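Local coordinates for D-alanyl-D-alanine carboxypeptidase (Penicillin binding protein) family protein (Francisella tularensis subsp. tularensis, PDB 6OSU) that probably removes C-terminal D-alanyl residues from cell wall peptide precursors, as a serine-type D-alanyl-D-alanine carboxypeptidase of the penicillin-binding protein family, at residues N94-G99 and V105-K110; N265-T270 and Y287-S292; S302-T307 and A318-Y323. One frame throughout, in Å; residues are numbered along the deposited sequence.

Contact 1: residues N94-G99 and V105-K110; sequences NAASTG and VKAGAK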
ATOM      1  N   ASN A  94     -23.503 -10.255  19.907  1.00 80.17           N
ATOM      2  CA  ASN A  94     -23.203 -10.707  18.554  1.00 77.46           C
ATOM      3  C   ASN A  94     -21.715 -10.581  18.261  1.00 74.50           C
ATOM      4  O   ASN A  94     -21.087 -11.521  17.762  1.00 74.34           O
ATOM      5  CB  ASN A  94     -24.021  -9.915  17.533  1.00 76.16           C
ATOM      6  CG  ASN A  94     -23.658 -10.265  16.103  1.00 74.43           C
ATOM      7  OD1 ASN A  94     -23.853 -11.397  15.663  1.00 76.41           O
ATOM      8  ND2 ASN A  94     -23.129  -9.294  15.368  1.00 71.69           N
ATOM      9  N   ALA A  95     -21.130  -9.425  18.581  1.00 71.74           N
ATOM     10  CA  ALA A  95     -19.712  -9.210  18.318  1.00 68.05           C
ATOM     11  C   ALA A  95     -18.849 -10.160  19.140  1.00 67.46           C
ATOM     12  O   ALA A  95     -17.985 -10.858  18.596  1.00 66.64           O
ATOM     13  CB  ALA A  95     -19.339  -7.755  18.608  1.00 66.77           C
ATOM     14  N   ALA A  96     -19.090 -10.216  20.454  1.00 68.46           N
ATOM     15  CA  ALA A  96     -18.237 -10.999  21.342  1.00 69.78           C
ATOM     16  C   ALA A  96     -18.223 -12.476  20.974  1.00 72.95           C
ATOM     17  O   ALA A  96     -17.237 -13.172  21.247  1.00 73.89           O
ATOM     18  CB  ALA A  96     -18.692 -10.824  22.792  1.00 71.27           C
ATOM     19  N   SER A  97     -19.288 -12.972  20.348  1.00 74.93           N
ATOM     20  CA  SER A  97     -19.432 -14.397  20.082  1.00 77.46           C
ATOM     21  C   SER A  97     -19.043 -14.789  18.662  1.00 76.93           C
ATOM     22  O   SER A  97     -19.245 -15.945  18.280  1.00 78.19           O
ATOM     23  CB  SER A  97     -20.868 -14.844  20.362  1.00 80.00           C
ATOM     24  OG  SER A  97     -21.732 -14.490  19.297  1.00 79.81           O
ATOM     25  N   THR A  98     -18.496 -13.869  17.870  1.00 76.03           N
ATOM     26  CA  THR A  98     -18.057 -14.234  16.528  1.00 76.95           C
ATOM     27  C   THR A  98     -16.819 -15.121  16.607  1.00 76.26           C
ATOM     28  O   THR A  98     -15.879 -14.834  17.357  1.00 76.04           O
ATOM     29  CB  THR A  98     -17.756 -12.995  15.686  1.00 77.22           C
ATOM     30  OG1 THR A  98     -16.609 -12.320  16.217  1.00 78.84           O
ATOM     31  CG2 THR A  98     -18.938 -12.045  15.671  1.00 76.24           C
ATOM     32  N   GLY A  99     -16.820 -16.199  15.832  1.00 75.96           N
ATOM     33  CA  GLY A  99     -15.707 -17.120  15.799  1.00 75.88           C
ATOM     34  C   GLY A  99     -14.544 -16.583  14.989  1.00 74.23           C
ATOM     35  O   GLY A  99     -14.513 -15.428  14.557  1.00 72.83           O
ATOM     36  N   VAL A 105     -12.750  -9.487  23.275  1.00 62.25           N
ATOM     37  CA  VAL A 105     -13.583  -8.473  23.911  1.00 64.06           C
ATOM     38  C   VAL A 105     -14.838  -9.144  24.453  1.00 67.28           C
ATOM     39  O   VAL A 105     -15.394 -10.055  23.826  1.00 67.58           O
ATOM     40  CB  VAL A 105     -13.931  -7.341  22.925  1.00 61.10           C
ATOM     41  CG1 VAL A 105     -12.704  -6.485  22.642  1.00 59.75           C
ATOM     42  CG2 VAL A 105     -14.492  -7.911  21.632  1.00 59.23           C
ATOM     43  N   LYS A 106     -15.277  -8.707  25.629  1.00 69.74           N
ATOM     44  CA  LYS A 106     -16.421  -9.304  26.301  1.00 72.00           C
ATOM     45  C   LYS A 106     -17.700  -8.540  25.976  1.00 73.00           C
ATOM     46  O   LYS A 106     -17.684  -7.329  25.747  1.00 72.15           O
ATOM     47  CB  LYS A 106     -16.214  -9.322  27.815  1.00 73.59           C
ATOM     48  CG  LYS A 106     -15.062 -10.183  28.294  1.00 73.86           C
ATOM     49  CD  LYS A 106     -14.863 -10.012  29.796  1.00 75.99           C
ATOM     50  CE  LYS A 106     -14.036 -11.138  30.397  1.00 76.77           C
ATOM     51  NZ  LYS A 106     -12.673 -11.214  29.810  1.00 74.81           N
ATOM     52  N   ALA A 107     -18.816  -9.265  25.972  1.00 74.82           N
ATOM     53  CA  ALA A 107     -20.111  -8.639  25.753  1.00 74.39           C
ATOM     54  C   ALA A 107     -20.468  -7.731  26.923  1.00 75.67           C
ATOM     55  O   ALA A 107     -20.262  -8.081  28.089  1.00 76.79           O
ATOM     56  CB  ALA A 107     -21.189  -9.704  25.567  1.00 75.25           C
ATOM     57  N   GLY A 108     -21.013  -6.558  26.606  1.00 75.82           N
ATOM     58  CA  GLY A 108     -21.385  -5.586  27.612  1.00 78.08           C
ATOM     59  C   GLY A 108     -20.276  -4.650  28.038  1.00 78.13           C
ATOM     60  O   GLY A 108     -20.547  -3.683  28.763  1.00 80.16           O
ATOM     61  N   ALA A 109     -19.043  -4.900  27.614  1.00 76.25           N
ATOM     62  CA  ALA A 109     -17.928  -4.023  27.930  1.00 76.35           C
ATOM     63  C   ALA A 109     -17.829  -2.884  26.920  1.00 74.90           C
ATOM     64  O   ALA A 109     -18.343  -2.959  25.803  1.00 73.98           O
ATOM     65  CB  ALA A 109     -16.619  -4.812  27.955  1.00 75.07           C
ATOM     66  N   LYS A 110     -17.164  -1.813  27.340  1.00 74.87           N
ATOM     67  CA  LYS A 110     -16.793  -0.721  26.454  1.00 73.66           C
ATOM     68  C   LYS A 110     -15.308  -0.828  26.137  1.00 70.39           C
ATOM     69  O   LYS A 110     -14.492  -1.094  27.026  1.00 72.50           O
ATOM     70  CB  LYS A 110     -17.096   0.638  27.090  1.00 77.92           C
ATOM     71  CG  LYS A 110     -18.560   0.886  27.441  1.00 81.70           C
ATOM     72  CD  LYS A 110     -19.396   1.213  26.210  1.00 82.27           C
ATOM     73  CE  LYS A 110     -20.641   2.019  26.576  1.00 85.98           C
ATOM     74  NZ  LYS A 110     -20.312   3.422  26.964  1.00 88.67           N
TER

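Contact 2: residues N265-T270 and Y287-S292; sequences NRLLFT and YCLVSS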
ATOM      1  N   ASN A 265       1.808 -10.897  10.298  1.00 70.02           N
ATOM      2  CA  ASN A 265       2.559 -10.465   9.123  1.00 65.42           C
ATOM      3  C   ASN A 265       4.037 -10.638   9.449  1.00 65.52           C
ATOM      4  O   ASN A 265       4.672  -9.774  10.056  1.00 65.65           O
ATOM      5  CB  ASN A 265       2.221  -9.027   8.752  1.00 61.47           C
ATOM      6  CG  ASN A 265       2.968  -8.554   7.520  1.00 60.21           C
ATOM      7  OD1 ASN A 265       3.584  -9.349   6.809  1.00 59.55           O
ATOM      8  ND2 ASN A 265       2.917  -7.252   7.259  1.00 59.90           N
ATOM      9  N   ARG A 266       4.587 -11.783   9.034  1.00 64.82           N
ATOM     10  CA  ARG A 266       5.972 -12.109   9.355  1.00 65.42           C
ATOM     11  C   ARG A 266       6.945 -11.083   8.790  1.00 63.07           C
ATOM     12  O   ARG A 266       8.050 -10.919   9.320  1.00 63.55           O
ATOM     13  CB  ARG A 266       6.313 -13.504   8.830  1.00 67.58           C
ATOM     14  CG  ARG A 266       5.588 -14.638   9.539  1.00 69.30           C
ATOM     15  CD  ARG A 266       5.910 -14.621  11.018  1.00 72.49           C
ATOM     16  NE  ARG A 266       7.345 -14.479  11.247  1.00 76.15           N
ATOM     17  CZ  ARG A 266       7.893 -14.211  12.428  1.00 78.07           C
ATOM     18  NH1 ARG A 266       7.124 -14.055  13.499  1.00 77.50           N
ATOM     19  NH2 ARG A 266       9.209 -14.096  12.537  1.00 80.77           N
ATOM     20  N   LEU A 267       6.551 -10.379   7.725  1.00 60.46           N
ATOM     21  CA  LEU A 267       7.446  -9.423   7.081  1.00 58.88           C
ATOM     22  C   LEU A 267       7.899  -8.325   8.033  1.00 58.60           C
ATOM     23  O   LEU A 267       8.998  -7.781   7.868  1.00 60.02           O
ATOM     24  CB  LEU A 267       6.760  -8.810   5.861  1.00 56.25           C
ATOM     25  CG  LEU A 267       7.189  -9.322   4.487  1.00 55.19           C
ATOM     26  CD1 LEU A 267       7.013 -10.827   4.393  1.00 55.52           C
ATOM     27  CD2 LEU A 267       6.395  -8.619   3.399  1.00 53.56           C
ATOM     28  N   LEU A 268       7.072  -7.981   9.027  1.00 57.36           N
ATOM     29  CA  LEU A 268       7.458  -6.953   9.991  1.00 59.15           C
ATOM     30  C   LEU A 268       8.777  -7.298  10.668  1.00 63.69           C
ATOM     31  O   LEU A 268       9.602  -6.414  10.924  1.00 66.30           O
ATOM     32  CB  LEU A 268       6.365  -6.772  11.043  1.00 57.49           C
ATOM     33  CG  LEU A 268       5.021  -6.205  10.598  1.00 55.54           C
ATOM     34  CD1 LEU A 268       4.119  -6.028  11.809  1.00 56.24           C
ATOM     35  CD2 LEU A 268       5.215  -4.890   9.858  1.00 54.51           C
ATOM     36  N   PHE A 269       8.994  -8.578  10.959  1.00 65.35           N
ATOM     37  CA  PHE A 269      10.182  -9.016  11.677  1.00 69.39           C
ATOM     38  C   PHE A 269      11.346  -9.344  10.753  1.00 70.83           C
ATOM     39  O   PHE A 269      12.507  -9.199  11.158  1.00 73.51           O
ATOM     40  CB  PHE A 269       9.854 -10.247  12.532  1.00 70.24           C
ATOM     41  CG  PHE A 269       8.581 -10.118  13.324  1.00 69.48           C
ATOM     42  CD1 PHE A 269       8.605  -9.681  14.640  1.00 70.92           C
ATOM     43  CD2 PHE A 269       7.356 -10.433  12.751  1.00 67.44           C
ATOM     44  CE1 PHE A 269       7.433  -9.560  15.368  1.00 70.24           C
ATOM     45  CE2 PHE A 269       6.181 -10.312  13.471  1.00 66.50           C
ATOM     46  CZ  PHE A 269       6.221  -9.876  14.782  1.00 68.36           C
ATOM     47  N   THR A 270      11.068  -9.777   9.524  1.00 69.36           N
ATOM     48  CA  THR A 270      12.098 -10.279   8.621  1.00 71.42           C
ATOM     49  C   THR A 270      12.533  -9.268   7.567  1.00 72.06           C
ATOM     50  O   THR A 270      13.733  -9.137   7.307  1.00 76.25           O
ATOM     51  CB  THR A 270      11.613 -11.557   7.927  1.00 70.46           C
ATOM     52  OG1 THR A 270      10.434 -11.277   7.162  1.00 67.40           O
ATOM     53  CG2 THR A 270      11.297 -12.631   8.958  1.00 71.38           C
ATOM     54  N   TYR A 287      -3.642 -18.256   1.033  1.00 58.81           N
ATOM     55  CA  TYR A 287      -2.896 -17.347   1.893  1.00 56.24           C
ATOM     56  C   TYR A 287      -2.599 -16.071   1.118  1.00 56.48           C
ATOM     57  O   TYR A 287      -1.967 -16.117   0.059  1.00 58.08           O
ATOM     58  CB  TYR A 287      -1.602 -17.994   2.378  1.00 56.14           C
ATOM     59  CG  TYR A 287      -1.819 -19.137   3.336  1.00 57.79           C
ATOM     60  CD1 TYR A 287      -1.887 -18.916   4.703  1.00 57.06           C
ATOM     61  CD2 TYR A 287      -1.965 -20.441   2.874  1.00 60.40           C
ATOM     62  CE1 TYR A 287      -2.091 -19.959   5.587  1.00 58.99           C
ATOM     63  CE2 TYR A 287      -2.170 -21.493   3.751  1.00 62.11           C
ATOM     64  CZ  TYR A 287      -2.231 -21.246   5.107  1.00 61.74           C
ATOM     65  OH  TYR A 287      -2.432 -22.286   5.985  1.00 65.19           O
ATOM     66  N   CYS A 288      -3.052 -14.936   1.644  1.00 55.78           N
ATOM     67  CA  CYS A 288      -2.927 -13.655   0.967  1.00 53.38           C
ATOM     68  C   CYS A 288      -2.203 -12.657   1.855  1.00 50.60           C
ATOM     69  O   CYS A 288      -2.250 -12.746   3.084  1.00 50.43           O
ATOM     70  CB  CYS A 288      -4.297 -13.092   0.586  1.00 54.23           C
ATOM     71  SG  CYS A 288      -5.316 -14.246  -0.336  1.00 58.09           S
ATOM     72  N   LEU A 289      -1.539 -11.695   1.220  1.00 49.20           N
ATOM     73  CA  LEU A 289      -0.826 -10.654   1.944  1.00 48.23           C
ATOM     74  C   LEU A 289      -0.850  -9.366   1.139  1.00 47.93           C
ATOM     75  O   LEU A 289      -0.465  -9.353  -0.036  1.00 48.38           O
ATOM     76  CB  LEU A 289       0.619 -11.074   2.234  1.00 49.09           C
ATOM     77  CG  LEU A 289       1.536 -10.045   2.905  1.00 48.53           C
ATOM     78  CD1 LEU A 289       0.928  -9.527   4.202  1.00 47.97           C
ATOM     79  CD2 LEU A 289       2.912 -10.647   3.158  1.00 48.49           C
ATOM     80  N   VAL A 290      -1.330  -8.297   1.765  1.00 46.69           N
ATOM     81  CA  VAL A 290      -1.080  -6.936   1.315  1.00 44.75           C
ATOM     82  C   VAL A 290       0.066  -6.407   2.162  1.00 44.73           C
ATOM     83  O   VAL A 290      -0.040  -6.353   3.392  1.00 45.63           O
ATOM     84  CB  VAL A 290      -2.330  -6.052   1.443  1.00 44.15           C
ATOM     85  CG1 VAL A 290      -2.007  -4.611   1.070  1.00 43.32           C
ATOM     86  CG2 VAL A 290      -3.467  -6.599   0.578  1.00 43.46           C
ATOM     87  N   SER A 291       1.174  -6.053   1.520  1.00 44.64           N
ATOM     88  CA  SER A 291       2.363  -5.622   2.238  1.00 47.41           C
ATOM     89  C   SER A 291       2.914  -4.351   1.610  1.00 49.38           C
ATOM     90  O   SER A 291       2.684  -4.060   0.432  1.00 50.74           O
ATOM     91  CB  SER A 291       3.440  -6.711   2.245  1.00 48.74           C
ATOM     92  OG  SER A 291       3.891  -6.974   0.928  1.00 50.11           O
ATOM     93  N   SER A 292       3.650  -3.593   2.419  1.00 49.37           N
ATOM     94  CA  SER A 292       4.283  -2.367   1.966  1.00 50.54           C
ATOM     95  C   SER A 292       5.630  -2.217   2.652  1.00 52.28           C
ATOM     96  O   SER A 292       5.762  -2.499   3.846  1.00 52.43           O
ATOM     97  CB  SER A 292       3.405  -1.142   2.252  1.00 51.79           C
ATOM     98  OG  SER A 292       3.918   0.009   1.605  1.00 53.37           O
TER

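Contact 3: residues S302-T307 and A318-Y323; sequences SVVLGT and AKLLRY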
ATOM      1  N   SER A 302       2.723  -4.243  -2.328  1.00 46.96           N
ATOM      2  CA  SER A 302       2.605  -5.548  -2.958  1.00 48.90           C
ATOM      3  C   SER A 302       1.385  -6.266  -2.410  1.00 47.90           C
ATOM      4  O   SER A 302       1.117  -6.226  -1.206  1.00 47.84           O
ATOM      5  CB  SER A 302       3.851  -6.404  -2.724  1.00 53.80           C
ATOM      6  OG  SER A 302       4.816  -6.189  -3.736  1.00 57.88           O
ATOM      7  N   VAL A 303       0.648  -6.911  -3.309  1.00 47.30           N
ATOM      8  CA  VAL A 303      -0.456  -7.793  -2.959  1.00 47.78           C
ATOM      9  C   VAL A 303      -0.178  -9.149  -3.584  1.00 49.57           C
ATOM     10  O   VAL A 303       0.112  -9.234  -4.782  1.00 49.46           O
ATOM     11  CB  VAL A 303      -1.808  -7.240  -3.441  1.00 47.38           C
ATOM     12  CG1 VAL A 303      -2.924  -8.186  -3.050  1.00 48.51           C
ATOM     13  CG2 VAL A 303      -2.049  -5.852  -2.868  1.00 46.59           C
ATOM     14  N   VAL A 304      -0.242 -10.202  -2.772  1.00 50.55           N
ATOM     15  CA  VAL A 304      -0.102 -11.576  -3.236  1.00 52.18           C
ATOM     16  C   VAL A 304      -1.342 -12.337  -2.795  1.00 51.71           C
ATOM     17  O   VAL A 304      -1.740 -12.256  -1.628  1.00 50.25           O
ATOM     18  CB  VAL A 304       1.177 -12.240  -2.691  1.00 53.97           C
ATOM     19  CG1 VAL A 304       1.181 -13.712  -3.010  1.00 56.29           C
ATOM     20  CG2 VAL A 304       2.413 -11.584  -3.280  1.00 53.81           C
ATOM     21  N   LEU A 305      -1.955 -13.066  -3.724  1.00 53.06           N
ATOM     22  CA  LEU A 305      -3.210 -13.757  -3.471  1.00 52.89           C
ATOM     23  C   LEU A 305      -3.090 -15.226  -3.847  1.00 54.36           C
ATOM     24  O   LEU A 305      -2.537 -15.566  -4.899  1.00 55.09           O
ATOM     25  CB  LEU A 305      -4.362 -13.121  -4.262  1.00 52.33           C
ATOM     26  CG  LEU A 305      -4.577 -11.611  -4.113  1.00 50.85           C
ATOM     27  CD1 LEU A 305      -5.619 -11.124  -5.108  1.00 50.75           C
ATOM     28  CD2 LEU A 305      -4.975 -11.239  -2.687  1.00 48.95           C
ATOM     29  N   GLY A 306      -3.601 -16.091  -2.976  1.00 54.41           N
ATOM     30  CA  GLY A 306      -3.807 -17.481  -3.332  1.00 56.01           C
ATOM     31  C   GLY A 306      -2.620 -18.405  -3.205  1.00 57.23           C
ATOM     32  O   GLY A 306      -2.633 -19.482  -3.809  1.00 59.46           O
ATOM     33  N   THR A 307      -1.593 -18.037  -2.443  1.00 55.79           N
ATOM     34  CA  THR A 307      -0.491 -18.966  -2.233  1.00 57.33           C
ATOM     35  C   THR A 307      -0.957 -20.161  -1.408  1.00 58.30           C
ATOM     36  O   THR A 307      -1.939 -20.094  -0.663  1.00 57.37           O
ATOM     37  CB  THR A 307       0.685 -18.285  -1.534  1.00 56.68           C
ATOM     38  OG1 THR A 307       0.250 -17.745  -0.278  1.00 55.57           O
ATOM     39  CG2 THR A 307       1.248 -17.179  -2.408  1.00 54.51           C
ATOM     40  N   ALA A 318       8.150 -11.047  -0.218  1.00 60.19           N
ATOM     41  CA  ALA A 318       9.465 -10.450  -0.017  1.00 60.03           C
ATOM     42  C   ALA A 318      10.237 -10.377  -1.327  1.00 60.07           C
ATOM     43  O   ALA A 318      10.964  -9.407  -1.575  1.00 58.87           O
ATOM     44  CB  ALA A 318      10.253 -11.241   1.025  1.00 61.58           C
ATOM     45  N   LYS A 319      10.086 -11.390  -2.183  1.00 61.75           N
ATOM     46  CA  LYS A 319      10.741 -11.361  -3.485  1.00 62.89           C
ATOM     47  C   LYS A 319      10.267 -10.174  -4.317  1.00 59.37           C
ATOM     48  O   LYS A 319      11.075  -9.497  -4.962  1.00 59.07           O
ATOM     49  CB  LYS A 319      10.493 -12.676  -4.227  1.00 66.00           C
ATOM     50  CG  LYS A 319      10.868 -12.630  -5.700  1.00 68.54           C
ATOM     51  CD  LYS A 319      11.963 -13.629  -6.040  1.00 73.38           C
ATOM     52  CE  LYS A 319      11.383 -14.938  -6.551  1.00 76.58           C
ATOM     53  NZ  LYS A 319      12.441 -15.960  -6.774  1.00 81.62           N
ATOM     54  N   LEU A 320       8.959  -9.901  -4.306  1.00 56.71           N
ATOM     55  CA  LEU A 320       8.430  -8.778  -5.074  1.00 56.16           C
ATOM     56  C   LEU A 320       8.920  -7.445  -4.521  1.00 55.46           C
ATOM     57  O   LEU A 320       9.361  -6.572  -5.279  1.00 55.38           O
ATOM     58  CB  LEU A 320       6.902  -8.817  -5.085  1.00 56.40           C
ATOM     59  CG  LEU A 320       6.230  -9.984  -5.805  1.00 58.96           C
ATOM     60  CD1 LEU A 320       4.726  -9.909  -5.617  1.00 58.42           C
ATOM     61  CD2 LEU A 320       6.584  -9.986  -7.284  1.00 60.65           C
ATOM     62  N   LEU A 321       8.841  -7.262  -3.200  1.00 54.98           N
ATOM     63  CA  LEU A 321       9.269  -6.000  -2.603  1.00 54.28           C
ATOM     64  C   LEU A 321      10.761  -5.765  -2.808  1.00 55.53           C
ATOM     65  O   LEU A 321      11.184  -4.643  -3.110  1.00 54.91           O
ATOM     66  CB  LEU A 321       8.927  -5.977  -1.114  1.00 53.19           C
ATOM     67  CG  LEU A 321       7.437  -5.935  -0.775  1.00 50.86           C
ATOM     68  CD1 LEU A 321       7.232  -6.081   0.721  1.00 50.02           C
ATOM     69  CD2 LEU A 321       6.806  -4.642  -1.283  1.00 48.58           C
ATOM     70  N   ARG A 322      11.574  -6.810  -2.644  1.00 57.87           N
ATOM     71  CA  ARG A 322      13.013  -6.675  -2.862  1.00 59.95           C
ATOM     72  C   ARG A 322      13.322  -6.367  -4.322  1.00 59.86           C
ATOM     73  O   ARG A 322      14.209  -5.560  -4.624  1.00 58.44           O
ATOM     74  CB  ARG A 322      13.722  -7.952  -2.419  1.00 62.38           C
ATOM     75  CG  ARG A 322      15.232  -7.907  -2.519  1.00 66.28           C
ATOM     76  CD  ARG A 322      15.836  -9.286  -2.280  1.00 70.90           C
ATOM     77  NE  ARG A 322      14.968 -10.140  -1.469  1.00 73.04           N
ATOM     78  CZ  ARG A 322      14.403 -11.267  -1.902  1.00 75.15           C
ATOM     79  NH1 ARG A 322      14.620 -11.691  -3.142  1.00 76.40           N
ATOM     80  NH2 ARG A 322      13.626 -11.976  -1.092  1.00 75.05           N
ATOM     81  N   TYR A 323      12.596  -7.007  -5.241  1.00 61.53           N
ATOM     82  CA  TYR A 323      12.801  -6.769  -6.666  1.00 63.86           C
ATOM     83  C   TYR A 323      12.483  -5.325  -7.040  1.00 61.13           C
ATOM     84  O   TYR A 323      13.245  -4.684  -7.776  1.00 61.41           O
ATOM     85  CB  TYR A 323      11.947  -7.756  -7.464  1.00 66.96           C
ATOM     86  CG  TYR A 323      11.771  -7.451  -8.932  1.00 69.76           C
ATOM     87  CD1 TYR A 323      12.740  -7.811  -9.860  1.00 72.92           C
ATOM     88  CD2 TYR A 323      10.613  -6.835  -9.396  1.00 69.64           C
ATOM     89  CE1 TYR A 323      12.572  -7.546 -11.208  1.00 74.71           C
ATOM     90  CE2 TYR A 323      10.434  -6.566 -10.740  1.00 71.61           C
ATOM     91  CZ  TYR A 323      11.416  -6.923 -11.641  1.00 74.70           C
ATOM     92  OH  TYR A 323      11.235  -6.656 -12.978  1.00 77.05           O
TER

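Contact 1: residues N94-G99 and V105-K110
The methyl group of A96 does almost all of the touching here. It meets backbone atoms of V105 to A107 and one other methyl.

The apolar part is small. A96 CB lies 3.9 Å from A107 CB, the only pair of side chains in van der Waals contact between 94-99 and 105-110.

The methyl-to-backbone part is larger. A96 CB is 3.5 Å from V105 O and also 3.5 Å from A107 N. The methyl therefore sits against the chain where it passes from V105 to A107, and the carbonyl carbon of K106 is close behind. These are van der Waals contacts, and the two segments share no hydrogen bond. V105 is buried and is touched mainly through its carbonyl; its side chain packs on I91 and Q209.

The polar bonds lie within each segment or lead elsewhere. The short helix ends at A96. Beyond it the chain turns back so that T98 reaches A95 O twice: T98 N is 3.1 Å from A95 O, and T98 OG1 is also 3.1 Å from A95 O. The hydroxyl lies in the carbonyl plane, with a C=O...OG1 angle of 156°. This double grip fixes the start of the loop after the helix. On the other side, the ammonium group of K106 is held by A206 O.

K106 to A109 form a type II beta turn. Its third position is G108, whose positive phi of 87° suits glycine. V105 is about 12 Å, side chain to side chain, from K67, the predicted proton acceptor, well outside direct contact. The contact sets the C-terminal end of helix 93-96, through one methyl, against the chain leading into a type II beta turn, in a peptidase S11 family domain.

Contact 2: residues N265-T270 and Y287-S292
N265 and L289 have CA atoms 7.9 Å apart, and L267 and S291 8.0 Å, too far for paired strands. Segment 265-270, which leads into helix 267-270, lies beside strand 288-292. L289 and S291, two apart on the strand, both turn their CB atoms toward it.

N265 CG is anti to the backbone N (chi1 -179°), which carries OD1 to the two methyls of L289. The two side chains cross at about a right angle. N265 OD1 is 3.7 Å from L289 CD1 and 3.9 Å from L289 CD2. Beside it, L267 CD2 is 4.0 Å from L289 CD2 and 3.7 Å from S291 CB. L267 N gives the same OD1 a capping bond at 3.3 Å, 59° out of the amide carbonyl plane.

Strand 288-295 is an inner strand of the five-stranded antiparallel sheet, next to strand 274-282. The L289 side chain is about 6 Å from that of K278, the predicted substrate-binding residue, so the contact lies near that site.

The amide oxygen of the buried N265 meets methyls across the contact and bonds within its own segment. The segments thus meet by van der Waals contact, with no shared hydrogen bond.

Contact 3: residues S302-T307 and A318-Y323
S302 OG is set between two leucines of the helix. It lies 3.5 Å from L321 CD2 and 3.6 Å from L320 CB. The carbon of the same side chain joins in, with S302 CB 3.7 Å from L321 CD2. One strand residue thus meets two successive helix residues, one at the base of its side chain and the other at a terminal methyl.

The second point of contact is purely apolar. V304 CG2 is 3.7 Å from L320 CD1, and the two side chains meet at a slant. The chi1 of V304, 171°, puts this branch beside the backbone N and anti to the carbonyl carbon. L320 therefore bridges both strand residues, S302 through CB and V304 through CD1.

Strand 302-307 and helix 318-323 run nearly antiparallel, at 155°, and their axes approach to 8.8 Å. S302 and V304 turn their CB atoms toward the helix, while V303 between them points away from it. The strand is held on both sides by backbone bonds, among them S302 with S291 and V303 with V41. W40 touches both V304 and L320, and S291 packs on L321. Helix 310-327 packs on a face of the five-stranded antiparallel sheet 50-54, 39-44, 298-307, 288-295, 274-282, consistent with a beta-lactamase-like fold.

All four touching residues are buried. The S302 hydroxyl meets only carbon across the contact, but it is hydrogen-bonded to T42 OG1 of the neighbouring strand 39-44. The chemistry implies a helix held on the sheet face by van der Waals contact, with one serine oxygen accommodated among the carbons.

From the N terminus, contact 1 comes first. It closes a short loop between helix 93-96 and the turn before strand 110-112. Contact 2 follows much later and closes over strand 274-282, tying helix 267-270 to strand 288-295. Contact 3 then spans the connection from strand 298-307 into helix 310-327. The three are in series; none nests or crosses. Contact 1 stands apart, with its centre about 28 Å from that of contact 2 and about 35 Å from that of contact 3. Contacts 2 and 3 adjoin through neighbouring antiparallel strands of one five-stranded sheet: S291 N lies 2.7 Å from S302 O, a probable hydrogen bond.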